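Local atomic coordinates of flavodoxin (Bacillus cereus, PDB entry 6GAQ), a protein that binds flavin mononucleotide and probably serves as a low-potential electron donor to a number of redox enzymes. Residues I13-M18 against V40-M45; V92-S97 against I111-L116; E126-E131 against V140-N145. All coordinates share one frame; numbering follows the deposited sequence.

Contact 1: residues I13-M18 against V40-M45. With FMN (flavin mononucleotide), chain C.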
loop_
_atom_site.group_PDB
_atom_site.type_symbol
_atom_site.label_atom_id
_atom_site.label_comp_id
_atom_site.label_asym_id
_atom_site.label_seq_id
_atom_site.Cartn_x
_atom_site.Cartn_y
_atom_site.Cartn_z
ATOM N N ILE A 13 -1.513 1.950 7.239
ATOM C CA ILE A 13 -0.733 2.186 6.029
ATOM C C ILE A 13 0.673 1.664 6.300
ATOM O O ILE A 13 1.467 2.317 6.986
ATOM C CB ILE A 13 -0.711 3.664 5.626
ATOM C CG1 ILE A 13 -2.132 4.176 5.392
ATOM C CG2 ILE A 13 0.136 3.861 4.377
ATOM C CD1 ILE A 13 -2.208 5.664 5.148
ATOM N N ALA A 14 0.982 0.484 5.770
ATOM C CA ALA A 14 2.310 -0.105 5.873
ATOM C C ALA A 14 3.017 0.058 4.534
ATOM O O ALA A 14 2.520 -0.413 3.505
ATOM C CB ALA A 14 2.231 -1.580 6.268
ATOM N N TYR A 15 4.169 0.725 4.544
ATOM C CA TYR A 15 4.862 1.072 3.313
ATOM C C TYR A 15 6.326 0.663 3.382
ATOM O O TYR A 15 6.939 0.649 4.453
ATOM C CB TYR A 15 4.756 2.579 3.012
ATOM C CG TYR A 15 5.560 3.464 3.939
ATOM C CD1 TYR A 15 6.858 3.847 3.617
ATOM C CD2 TYR A 15 5.019 3.926 5.132
ATOM C CE1 TYR A 15 7.595 4.656 4.461
ATOM C CE2 TYR A 15 5.748 4.738 5.981
ATOM C CZ TYR A 15 7.035 5.100 5.641
ATOM O OH TYR A 15 7.766 5.907 6.481
ATOM N N ALA A 16 6.877 0.333 2.215
ATOM C CA ALA A 16 8.302 0.069 2.042
ATOM C C ALA A 16 8.859 1.146 1.121
ATOM O O ALA A 16 8.476 1.225 -0.051
ATOM C CB ALA A 16 8.543 -1.324 1.465
ATOM N N SER A 17 9.753 1.977 1.649
ATOM C CA SER A 17 10.334 3.065 0.878
ATOM C C SER A 17 11.828 3.142 1.146
ATOM O O SER A 17 12.269 3.034 2.293
ATOM C CB SER A 17 9.673 4.406 1.215
ATOM O OG SER A 17 10.242 5.455 0.450
ATOM N N MET A 18 12.599 3.329 0.078
ATOM C CA MET A 18 14.047 3.467 0.160
ATOM C C MET A 18 14.533 4.874 -0.148
ATOM O O MET A 18 15.403 5.388 0.559
ATOM C CB MET A 18 14.725 2.475 -0.793
ATOM C CG MET A 18 16.226 2.674 -0.945
ATOM S SD MET A 18 16.992 1.404 -1.969
ATOM C CE MET A 18 18.599 2.135 -2.274
ATOM N N VAL A 40 -5.784 6.510 11.553
ATOM C CA VAL A 40 -4.837 6.148 10.504
ATOM C C VAL A 40 -3.451 6.018 11.120
ATOM O O VAL A 40 -2.859 7.011 11.562
ATOM C CB VAL A 40 -4.841 7.175 9.365
ATOM C CG1 VAL A 40 -4.016 6.674 8.190
ATOM C CG2 VAL A 40 -6.268 7.478 8.938
ATOM N N VAL A 41 -2.923 4.794 11.135
ATOM C CA VAL A 41 -1.574 4.507 11.612
ATOM C C VAL A 41 -0.657 4.349 10.408
ATOM O O VAL A 41 -1.026 3.720 9.407
ATOM C CB VAL A 41 -1.555 3.247 12.500
ATOM C CG1 VAL A 41 -0.127 2.870 12.878
ATOM C CG2 VAL A 41 -2.398 3.464 13.747
ATOM N N LEU A 42 0.542 4.923 10.501
ATOM C CA LEU A 42 1.514 4.933 9.413
ATOM C C LEU A 42 2.773 4.216 9.878
ATOM O O LEU A 42 3.437 4.672 10.816
ATOM C CB LEU A 42 1.827 6.371 8.990
ATOM C CG LEU A 42 2.654 6.627 7.730
ATOM C CD1 LEU A 42 1.790 6.495 6.485
ATOM C CD2 LEU A 42 3.290 8.006 7.800
ATOM N N GLN A 43 3.104 3.102 9.224
ATOM C CA GLN A 43 4.214 2.263 9.651
ATOM C C GLN A 43 5.021 1.794 8.450
ATOM O O GLN A 43 4.503 1.685 7.337
ATOM C CB GLN A 43 3.725 1.036 10.435
ATOM C CG GLN A 43 3.266 1.327 11.851
ATOM C CD GLN A 43 3.062 0.063 12.664
ATOM O OE1 GLN A 43 3.249 -1.047 12.166
ATOM N NE2 GLN A 43 2.673 0.226 13.923
ATOM N N GLU A 44 6.300 1.519 8.691
ATOM C CA GLU A 44 7.120 0.811 7.722
ATOM C C GLU A 44 6.897 -0.690 7.862
ATOM O O GLU A 44 6.687 -1.207 8.963
ATOM C CB GLU A 44 8.602 1.144 7.913
ATOM C CG GLU A 44 8.886 2.613 8.202
ATOM C CD GLU A 44 10.369 2.938 8.177
ATOM O OE1 GLU A 44 11.150 2.128 7.634
ATOM O OE2 GLU A 44 10.757 4.004 8.703
ATOM N N MET A 45 6.935 -1.395 6.731
ATOM C CA MET A 45 6.621 -2.818 6.733
ATOM C C MET A 45 7.820 -3.700 7.052
ATOM O O MET A 45 7.636 -4.881 7.366
ATOM C CB MET A 45 6.029 -3.236 5.384
ATOM C CG MET A 45 6.952 -3.031 4.199
ATOM S SD MET A 45 6.340 -3.858 2.719
ATOM C CE MET A 45 4.603 -3.425 2.786
HETATM N N1 FMN C . 10.471 0.479 -11.089
HETATM C C2 FMN C . 9.515 -0.350 -11.640
HETATM O O2 FMN C . 8.368 0.062 -11.805
HETATM N N3 FMN C . 9.840 -1.641 -12.004
HETATM C C4 FMN C . 11.125 -2.110 -11.820
HETATM O O4 FMN C . 11.414 -3.261 -12.144
HETATM C C4A FMN C . 12.090 -1.277 -11.266
HETATM N N5 FMN C . 13.375 -1.743 -11.082
HETATM C C5A FMN C . 14.333 -0.916 -10.533
HETATM C C6 FMN C . 15.626 -1.390 -10.348
HETATM C C7 FMN C . 16.598 -0.564 -9.797
HETATM C C7M FMN C . 17.992 -1.080 -9.599
HETATM C C8 FMN C . 16.273 0.737 -9.429
HETATM C C8M FMN C . 17.317 1.634 -8.833
HETATM C C9 FMN C . 14.979 1.210 -9.613
HETATM C C9A FMN C . 14.005 0.385 -10.165
HETATM N N10 FMN C . 12.714 0.850 -10.340
HETATM C C10 FMN C . 11.760 0.022 -10.900
HETATM C "C1'" FMN C . 12.355 2.261 -9.964
HETATM C "C2'" FMN C . 11.891 2.446 -8.523
HETATM O "O2'" FMN C . 10.770 1.634 -8.260
HETATM C "C3'" FMN C . 11.529 3.918 -8.337
HETATM O "O3'" FMN C . 12.712 4.685 -8.289
HETATM C "C4'" FMN C . 10.686 4.195 -7.095
HETATM O "O4'" FMN C . 10.056 5.448 -7.246
HETATM C "C5'" FMN C . 11.503 4.212 -5.807
HETATM O "O5'" FMN C . 10.615 4.433 -4.732
HETATM P P FMN C . 11.137 4.791 -3.250
HETATM O O1P FMN C . 11.563 6.237 -3.225
HETATM O O2P FMN C . 10.018 4.584 -2.259
HETATM O O3P FMN C . 12.312 3.913 -2.890
#
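I13 CG2 meets L42 CD1 at 3.8 Å across one face of a parallel sheet, the two side chains crossing obliquely. It is a worked example of how parallel pairing, here I13 with L42 and A14 with Q43, shares side chains between two faces. The other branch of I13 runs toward V40: CG1 stands beside the backbone N, and the extended chi2 (173°) carries CD1 to V40 CG1 at 3.7 Å. Y15 joins them from further along the strand. Its CG sits between the backbone N and the carbonyl carbon (chi1 71°), and the ring swings back toward the partner strand, CE2 approaching L42 CG at 4.0 Å and the hydroxyl end passing E44 CG. The ring and the E44 carboxylate are turned 33° from each other. Helix 21-35 covers this face, with E23 touching Y15 and D27 touching L42.

A14 and A16 belong to the other face, where M45 bends at chi3 and folds against them. Its SD rests against A16 CB at 3.6 Å, and its CE is 3.7 Å from A14 O. A75 and F78 of helix 73-81 also touch M45.

Between the two faces the backbones exchange four hydrogen bonds. I13 donates to V41 O and accepts from Q43 N; Y15 donates to Q43 O and accepts from M45 N. In the last, M45 N stands well above the carbonyl plane of Y15, 3.1 Å from its O.

Just after the strand, the chain reaches the cofactor: S17 OG donates to FMN O2P at 2.9 Å and M18 N to FMN O3P at 3.0 Å. S19, N21 and T22 also hydrogen-bond to FMN. This is the phosphate-binding loop that follows the first strand of the flavodoxin fold, inside a right-handed beta-alpha-beta unit.

Contact 2: residues V92-S97 against I111-L116; sequences VAVFGS and IFEERL. With FMN (flavin mononucleotide), chain C.
V94 packs against F112, E113 and L116 where strand 91-98 is covered by helix 107-117, the first two elements of a beta-alpha-beta unit in the flavodoxin fold. Strand and helix run nearly antiparallel, at 164°, as expected when a chain leaves a parallel sheet and returns across its face.

The V94 side chain shows how one short branched residue can serve three partners. Its CB already lies near the E113 side chain, 3.9 Å from CG and 4.0 Å from OE1. CG1, anti to the backbone N (chi1 -179°), extends to F112 CB, the two side chains crossing at about a right angle. CG2, on the other branch, comes within 3.6 Å of E113 CG and also touches L116 CD1. The aliphatic part of E113 thus lies over the valine.

Two residues back along the strand, on the same face, V92 receives the tip of L116, whose CD1 is 3.7 Å from V92 CG2. No hydrogen bond crosses between the two segments, and most of the touching atoms are carbon. L61 of strand 58-63 also touches F112 and L116, while F95 points to the opposite face of the sheet, toward I25 and I29 of helix 21-35.

At the far end of the strand, S97 serves the cofactor: FMN O4' donates to S97 OG at 2.7 Å, and the same OG is also hydrogen-bonded to L132 O.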
loop_
_atom_site.group_PDB
_atom_site.type_symbol
_atom_site.label_atom_id
_atom_site.label_comp_id
_atom_site.label_asym_id
_atom_site.label_seq_id
_atom_site.Cartn_x
_atom_site.Cartn_y
_atom_site.Cartn_z
ATOM N N VAL A 92 -8.923 -3.890 1.927
ATOM C CA VAL A 92 -7.530 -3.550 1.681
ATOM C C VAL A 92 -7.374 -2.851 0.336
ATOM O O VAL A 92 -8.253 -2.892 -0.526
ATOM C CB VAL A 92 -6.613 -4.792 1.733
ATOM C CG1 VAL A 92 -6.747 -5.500 3.074
ATOM C CG2 VAL A 92 -6.935 -5.733 0.586
ATOM N N ALA A 93 -6.219 -2.205 0.176
ATOM C CA ALA A 93 -5.818 -1.586 -1.078
ATOM C C ALA A 93 -4.296 -1.547 -1.121
ATOM O O ALA A 93 -3.621 -1.783 -0.116
ATOM C CB ALA A 93 -6.412 -0.182 -1.236
ATOM N N VAL A 94 -3.756 -1.256 -2.305
ATOM C CA VAL A 94 -2.316 -1.266 -2.533
ATOM C C VAL A 94 -1.934 -0.031 -3.340
ATOM O O VAL A 94 -2.719 0.473 -4.149
ATOM C CB VAL A 94 -1.863 -2.562 -3.256
ATOM C CG1 VAL A 94 -0.354 -2.581 -3.462
ATOM C CG2 VAL A 94 -2.296 -3.795 -2.477
ATOM N N PHE A 95 -0.723 0.474 -3.099
ATOM C CA PHE A 95 -0.148 1.539 -3.906
ATOM C C PHE A 95 1.344 1.280 -4.065
ATOM O O PHE A 95 1.909 0.378 -3.442
ATOM C CB PHE A 95 -0.405 2.925 -3.294
ATOM C CG PHE A 95 0.250 3.135 -1.957
ATOM C CD1 PHE A 95 1.526 3.671 -1.867
ATOM C CD2 PHE A 95 -0.415 2.809 -0.789
ATOM C CE1 PHE A 95 2.126 3.870 -0.637
ATOM C CE2 PHE A 95 0.178 3.006 0.444
ATOM C CZ PHE A 95 1.450 3.536 0.521
ATOM N N GLY A 96 1.983 2.079 -4.908
ATOM C CA GLY A 96 3.405 1.918 -5.141
ATOM C C GLY A 96 3.927 2.988 -6.073
ATOM O O GLY A 96 3.167 3.640 -6.798
ATOM N N SER A 97 5.247 3.152 -6.041
ATOM C CA SER A 97 5.953 4.094 -6.901
ATOM C C SER A 97 6.989 3.332 -7.716
ATOM O O SER A 97 7.840 2.638 -7.148
ATOM C CB SER A 97 6.619 5.196 -6.076
ATOM O OG SER A 97 7.412 6.039 -6.894
ATOM N N ILE A 111 1.867 -7.704 -7.047
ATOM C CA ILE A 111 2.296 -8.779 -6.155
ATOM C C ILE A 111 1.528 -8.721 -4.841
ATOM O O ILE A 111 0.955 -9.721 -4.391
ATOM C CB ILE A 111 3.816 -8.704 -5.921
ATOM C CG1 ILE A 111 4.571 -8.989 -7.221
ATOM C CG2 ILE A 111 4.234 -9.674 -4.827
ATOM C CD1 ILE A 111 6.047 -8.663 -7.154
ATOM N N PHE A 112 1.504 -7.548 -4.205
ATOM C CA PHE A 112 0.819 -7.420 -2.924
ATOM C C PHE A 112 -0.690 -7.558 -3.074
ATOM O O PHE A 112 -1.366 -7.993 -2.133
ATOM C CB PHE A 112 1.169 -6.084 -2.271
ATOM C CG PHE A 112 2.489 -6.090 -1.558
ATOM C CD1 PHE A 112 2.634 -6.755 -0.352
ATOM C CD2 PHE A 112 3.585 -5.437 -2.093
ATOM C CE1 PHE A 112 3.848 -6.766 0.308
ATOM C CE2 PHE A 112 4.801 -5.444 -1.438
ATOM C CZ PHE A 112 4.932 -6.110 -0.236
ATOM N N GLU A 113 -1.237 -7.200 -4.237
ATOM C CA GLU A 113 -2.673 -7.348 -4.445
ATOM C C GLU A 113 -3.071 -8.817 -4.508
ATOM O O GLU A 113 -4.099 -9.213 -3.947
ATOM C CB GLU A 113 -3.099 -6.619 -5.717
ATOM C CG GLU A 113 -3.680 -5.240 -5.463
ATOM C CD GLU A 113 -3.929 -4.466 -6.740
ATOM O OE1 GLU A 113 -3.292 -3.410 -6.925
ATOM O OE2 GLU A 113 -4.761 -4.911 -7.557
ATOM N N GLU A 114 -2.268 -9.641 -5.186
ATOM C CA GLU A 114 -2.554 -11.071 -5.231
ATOM C C GLU A 114 -2.410 -11.703 -3.854
ATOM O O GLU A 114 -3.236 -12.531 -3.457
ATOM C CB GLU A 114 -1.629 -11.764 -6.232
ATOM C CG GLU A 114 -1.799 -11.303 -7.669
ATOM C CD GLU A 114 -0.650 -11.743 -8.554
ATOM O OE1 GLU A 114 0.324 -12.319 -8.024
ATOM O OE2 GLU A 114 -0.719 -11.515 -9.780
ATOM N N ARG A 115 -1.369 -11.320 -3.111
ATOM C CA ARG A 115 -1.137 -11.912 -1.798
ATOM C C ARG A 115 -2.269 -11.584 -0.833
ATOM O O ARG A 115 -2.738 -12.462 -0.100
ATOM C CB ARG A 115 0.205 -11.437 -1.241
ATOM C CG ARG A 115 0.400 -11.708 0.243
ATOM C CD ARG A 115 0.421 -13.200 0.548
ATOM N NE ARG A 115 1.750 -13.781 0.381
ATOM C CZ ARG A 115 2.024 -14.802 -0.428
ATOM N NH1 ARG A 115 1.059 -15.358 -1.147
ATOM N NH2 ARG A 115 3.263 -15.267 -0.516
ATOM N N LEU A 116 -2.726 -10.331 -0.821
ATOM C CA LEU A 116 -3.816 -9.954 0.075
ATOM C C LEU A 116 -5.100 -10.695 -0.280
ATOM O O LEU A 116 -5.828 -11.150 0.611
ATOM C CB LEU A 116 -4.034 -8.442 0.033
ATOM C CG LEU A 116 -2.925 -7.592 0.659
ATOM C CD1 LEU A 116 -3.293 -6.117 0.635
ATOM C CD2 LEU A 116 -2.630 -8.052 2.078
HETATM N N1 FMN C . 10.471 0.479 -11.089
HETATM C C2 FMN C . 9.515 -0.350 -11.640
HETATM O O2 FMN C . 8.368 0.062 -11.805
HETATM N N3 FMN C . 9.840 -1.641 -12.004
HETATM C C4 FMN C . 11.125 -2.110 -11.820
HETATM O O4 FMN C . 11.414 -3.261 -12.144
HETATM C C4A FMN C . 12.090 -1.277 -11.266
HETATM N N5 FMN C . 13.375 -1.743 -11.082
HETATM C C5A FMN C . 14.333 -0.916 -10.533
HETATM C C6 FMN C . 15.626 -1.390 -10.348
HETATM C C7 FMN C . 16.598 -0.564 -9.797
HETATM C C7M FMN C . 17.992 -1.080 -9.599
HETATM C C8 FMN C . 16.273 0.737 -9.429
HETATM C C8M FMN C . 17.317 1.634 -8.833
HETATM C C9 FMN C . 14.979 1.210 -9.613
HETATM C C9A FMN C . 14.005 0.385 -10.165
HETATM N N10 FMN C . 12.714 0.850 -10.340
HETATM C C10 FMN C . 11.760 0.022 -10.900
HETATM C "C1'" FMN C . 12.355 2.261 -9.964
HETATM C "C2'" FMN C . 11.891 2.446 -8.523
HETATM O "O2'" FMN C . 10.770 1.634 -8.260
HETATM C "C3'" FMN C . 11.529 3.918 -8.337
HETATM O "O3'" FMN C . 12.712 4.685 -8.289
HETATM C "C4'" FMN C . 10.686 4.195 -7.095
HETATM O "O4'" FMN C . 10.056 5.448 -7.246
HETATM C "C5'" FMN C . 11.503 4.212 -5.807
HETATM O "O5'" FMN C . 10.615 4.433 -4.732
HETATM P P FMN C . 11.137 4.791 -3.250
HETATM O O1P FMN C . 11.563 6.237 -3.225
HETATM O O2P FMN C . 10.018 4.584 -2.259
HETATM O O3P FMN C . 12.312 3.913 -2.890
#

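Contact 3: residues E126-E131 against V140-N145; sequences EGLKIE and VEKCSN. With CA (calcium ion), chain E.
K142 leaves its helix with CG anti to the carbonyl carbon (chi1 -86°), and a bend at chi3 (79°) turns CE toward strand 122-131. The chain beyond it is extended, and NZ arrives at K129 O, 2.9 Å away, donating to it in the carbonyl plane. On the way the carbons of K142 pass I130, so this lysine packs its aliphatic part on an apolar side chain and sets its ammonium on a backbone oxygen. I130 has CG1 anti to the carbonyl carbon, and chi2 (-78°) brings CD1 to 3.8 Å from K142 CE and 3.9 Å from K142 CB. The two side chains slide past each other in opposite directions.

Deeper in the interface, the sulfur of C143 packs against both apolar residues of the strand: SG is 3.9 Å from I130 CD1 and 4.0 Å from L128 CD2. The second branch of L128, CD1, turns to the next helix residue and meets K142 O and K142 CB. I25 of helix 21-35 touches L128, I130 and C143 alike; F146, further along helix 137-152, also touches L128.

K129 has its CB directed away from the helix. Its ammonium NZ forms a salt bridge with E126 OE2 at 3.6 Å and a weak hydrogen bond to G127 O.

At the other end, E131 O binds a calcium ion at 2.5 Å, with a water at the same distance and A133 and D139 as further ligands. The outermost strand of the parallel sheet, covered by the C-terminal helix in the three-layer alpha/beta/alpha sandwich of flavodoxins, thus ends at a calcium site.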
loop_
_atom_site.group_PDB
_atom_site.type_symbol
_atom_site.label_atom_id
_atom_site.label_comp_id
_atom_site.label_asym_id
_atom_site.label_seq_id
_atom_site.Cartn_x
_atom_site.Cartn_y
_atom_site.Cartn_z
ATOM N N GLU A 126 -8.501 -1.095 -7.499
ATOM C CA GLU A 126 -7.227 -1.342 -8.156
ATOM C C GLU A 126 -6.141 -0.452 -7.561
ATOM O O GLU A 126 -6.402 0.653 -7.080
ATOM C CB GLU A 126 -7.350 -1.101 -9.662
ATOM C CG GLU A 126 -6.112 -1.455 -10.477
ATOM C CD GLU A 126 -5.654 -2.886 -10.264
ATOM O OE1 GLU A 126 -6.517 -3.786 -10.185
ATOM O OE2 GLU A 126 -4.428 -3.110 -10.178
ATOM N N GLY A 127 -4.907 -0.951 -7.600
ATOM C CA GLY A 127 -3.818 -0.272 -6.931
ATOM C C GLY A 127 -3.463 1.055 -7.574
ATOM O O GLY A 127 -3.690 1.289 -8.762
ATOM N N LEU A 128 -2.891 1.936 -6.756
ATOM C CA LEU A 128 -2.403 3.230 -7.208
ATOM C C LEU A 128 -0.962 3.090 -7.683
ATOM O O LEU A 128 -0.103 2.599 -6.943
ATOM C CB LEU A 128 -2.498 4.261 -6.081
ATOM C CG LEU A 128 -1.616 5.507 -6.164
ATOM C CD1 LEU A 128 -2.096 6.438 -7.268
ATOM C CD2 LEU A 128 -1.584 6.224 -4.821
ATOM N N LYS A 129 -0.705 3.515 -8.917
ATOM C CA LYS A 129 0.614 3.417 -9.534
ATOM C C LYS A 129 1.121 4.824 -9.822
ATOM O O LYS A 129 0.592 5.514 -10.701
ATOM C CB LYS A 129 0.554 2.572 -10.804
ATOM C CG LYS A 129 -0.307 1.330 -10.651
ATOM C CD LYS A 129 -0.153 0.392 -11.826
ATOM C CE LYS A 129 -1.513 -0.034 -12.351
ATOM N NZ LYS A 129 -2.484 -0.331 -11.262
ATOM N N ILE A 130 2.137 5.249 -9.077
ATOM C CA ILE A 130 2.755 6.560 -9.232
ATOM C C ILE A 130 4.151 6.353 -9.803
ATOM O O ILE A 130 4.822 5.373 -9.462
ATOM C CB ILE A 130 2.807 7.312 -7.884
ATOM C CG1 ILE A 130 1.396 7.673 -7.411
ATOM C CG2 ILE A 130 3.693 8.558 -7.966
ATOM C CD1 ILE A 130 0.789 8.882 -8.112
ATOM N N GLU A 131 4.583 7.256 -10.684
ATOM C CA GLU A 131 5.928 7.178 -11.239
ATOM C C GLU A 131 6.848 8.097 -10.452
ATOM O O GLU A 131 6.627 9.316 -10.397
ATOM C CB GLU A 131 5.939 7.527 -12.727
ATOM C CG GLU A 131 7.321 7.884 -13.276
ATOM C CD GLU A 131 7.418 7.728 -14.786
ATOM O OE1 GLU A 131 8.504 7.359 -15.282
ATOM O OE2 GLU A 131 6.414 7.969 -15.484
ATOM N N VAL A 140 -0.401 14.322 -7.229
ATOM C CA VAL A 140 -1.096 14.613 -5.978
ATOM C C VAL A 140 -2.585 14.330 -6.122
ATOM O O VAL A 140 -3.231 13.827 -5.195
ATOM C CB VAL A 140 -0.831 16.069 -5.551
ATOM C CG1 VAL A 140 -1.616 16.414 -4.294
ATOM C CG2 VAL A 140 0.658 16.294 -5.336
ATOM N N GLU A 141 -3.152 14.638 -7.291
ATOM C CA GLU A 141 -4.566 14.360 -7.518
ATOM C C GLU A 141 -4.821 12.870 -7.711
ATOM O O GLU A 141 -5.919 12.390 -7.406
ATOM C CB GLU A 141 -5.070 15.152 -8.723
ATOM C CG GLU A 141 -5.350 16.616 -8.415
ATOM C CD GLU A 141 -6.401 17.215 -9.326
ATOM O OE1 GLU A 141 -6.318 17.001 -10.554
ATOM O OE2 GLU A 141 -7.313 17.898 -8.813
ATOM N N LYS A 142 -3.833 12.127 -8.213
ATOM C CA LYS A 142 -3.964 10.675 -8.282
ATOM C C LYS A 142 -4.060 10.075 -6.884
ATOM O O LYS A 142 -4.916 9.222 -6.618
ATOM C CB LYS A 142 -2.784 10.071 -9.047
ATOM C CG LYS A 142 -2.973 10.022 -10.554
ATOM C CD LYS A 142 -1.653 9.764 -11.270
ATOM C CE LYS A 142 -1.269 8.294 -11.219
ATOM N NZ LYS A 142 -0.013 8.024 -11.973
ATOM N N CYS A 143 -3.184 10.513 -5.976
ATOM C CA CYS A 143 -3.240 10.032 -4.600
ATOM C C CYS A 143 -4.517 10.488 -3.907
ATOM O O CYS A 143 -5.113 9.731 -3.131
ATOM C CB CYS A 143 -2.012 10.515 -3.826
ATOM S SG CYS A 143 -0.424 10.070 -4.564
ATOM N N SER A 144 -4.950 11.723 -4.175
ATOM C CA SER A 144 -6.152 12.245 -3.531
ATOM C C SER A 144 -7.389 11.456 -3.942
ATOM O O SER A 144 -8.256 11.169 -3.108
ATOM C CB SER A 144 -6.322 13.727 -3.865
ATOM O OG SER A 144 -7.416 14.286 -3.161
ATOM N N ASN A 145 -7.489 11.095 -5.224
ATOM C CA ASN A 145 -8.635 10.312 -5.679
ATOM C C ASN A 145 -8.591 8.893 -5.125
ATOM O O ASN A 145 -9.628 8.335 -4.749
ATOM C CB ASN A 145 -8.682 10.287 -7.207
ATOM C CG ASN A 145 -8.877 11.664 -7.807
ATOM O OD1 ASN A 145 -9.427 12.561 -7.168
ATOM N ND2 ASN A 145 -8.425 11.840 -9.043
HETATM CA CA CA E . 5.798 11.647 -10.462
HETATM O O HOH W 1 8.129 12.237 -11.008
#

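How the contacts relate
All three contacts build on one parallel sheet: contact 1 at one outer side, contact 3 at the other, with strand 58-63 and the strand of contact 2 between them. Contacts 1 and 2 have centres about 13 Å apart and touch through F95 CE2 and I13 CG2 at 4.0 Å, and, on the other face, through F112 CZ and M45 SD, also at 4.0 Å. Contact 2 joins contact 3 strand to strand, with probable hydrogen bonds from L128 N to V94 O and from I130 N to G96 O, both 3.0 Å. Contacts 1 and 3 stay about 10 Å apart at their nearest atoms. Contacts 1 and 2 both bind FMN, at phosphate and ribityl chain respectively.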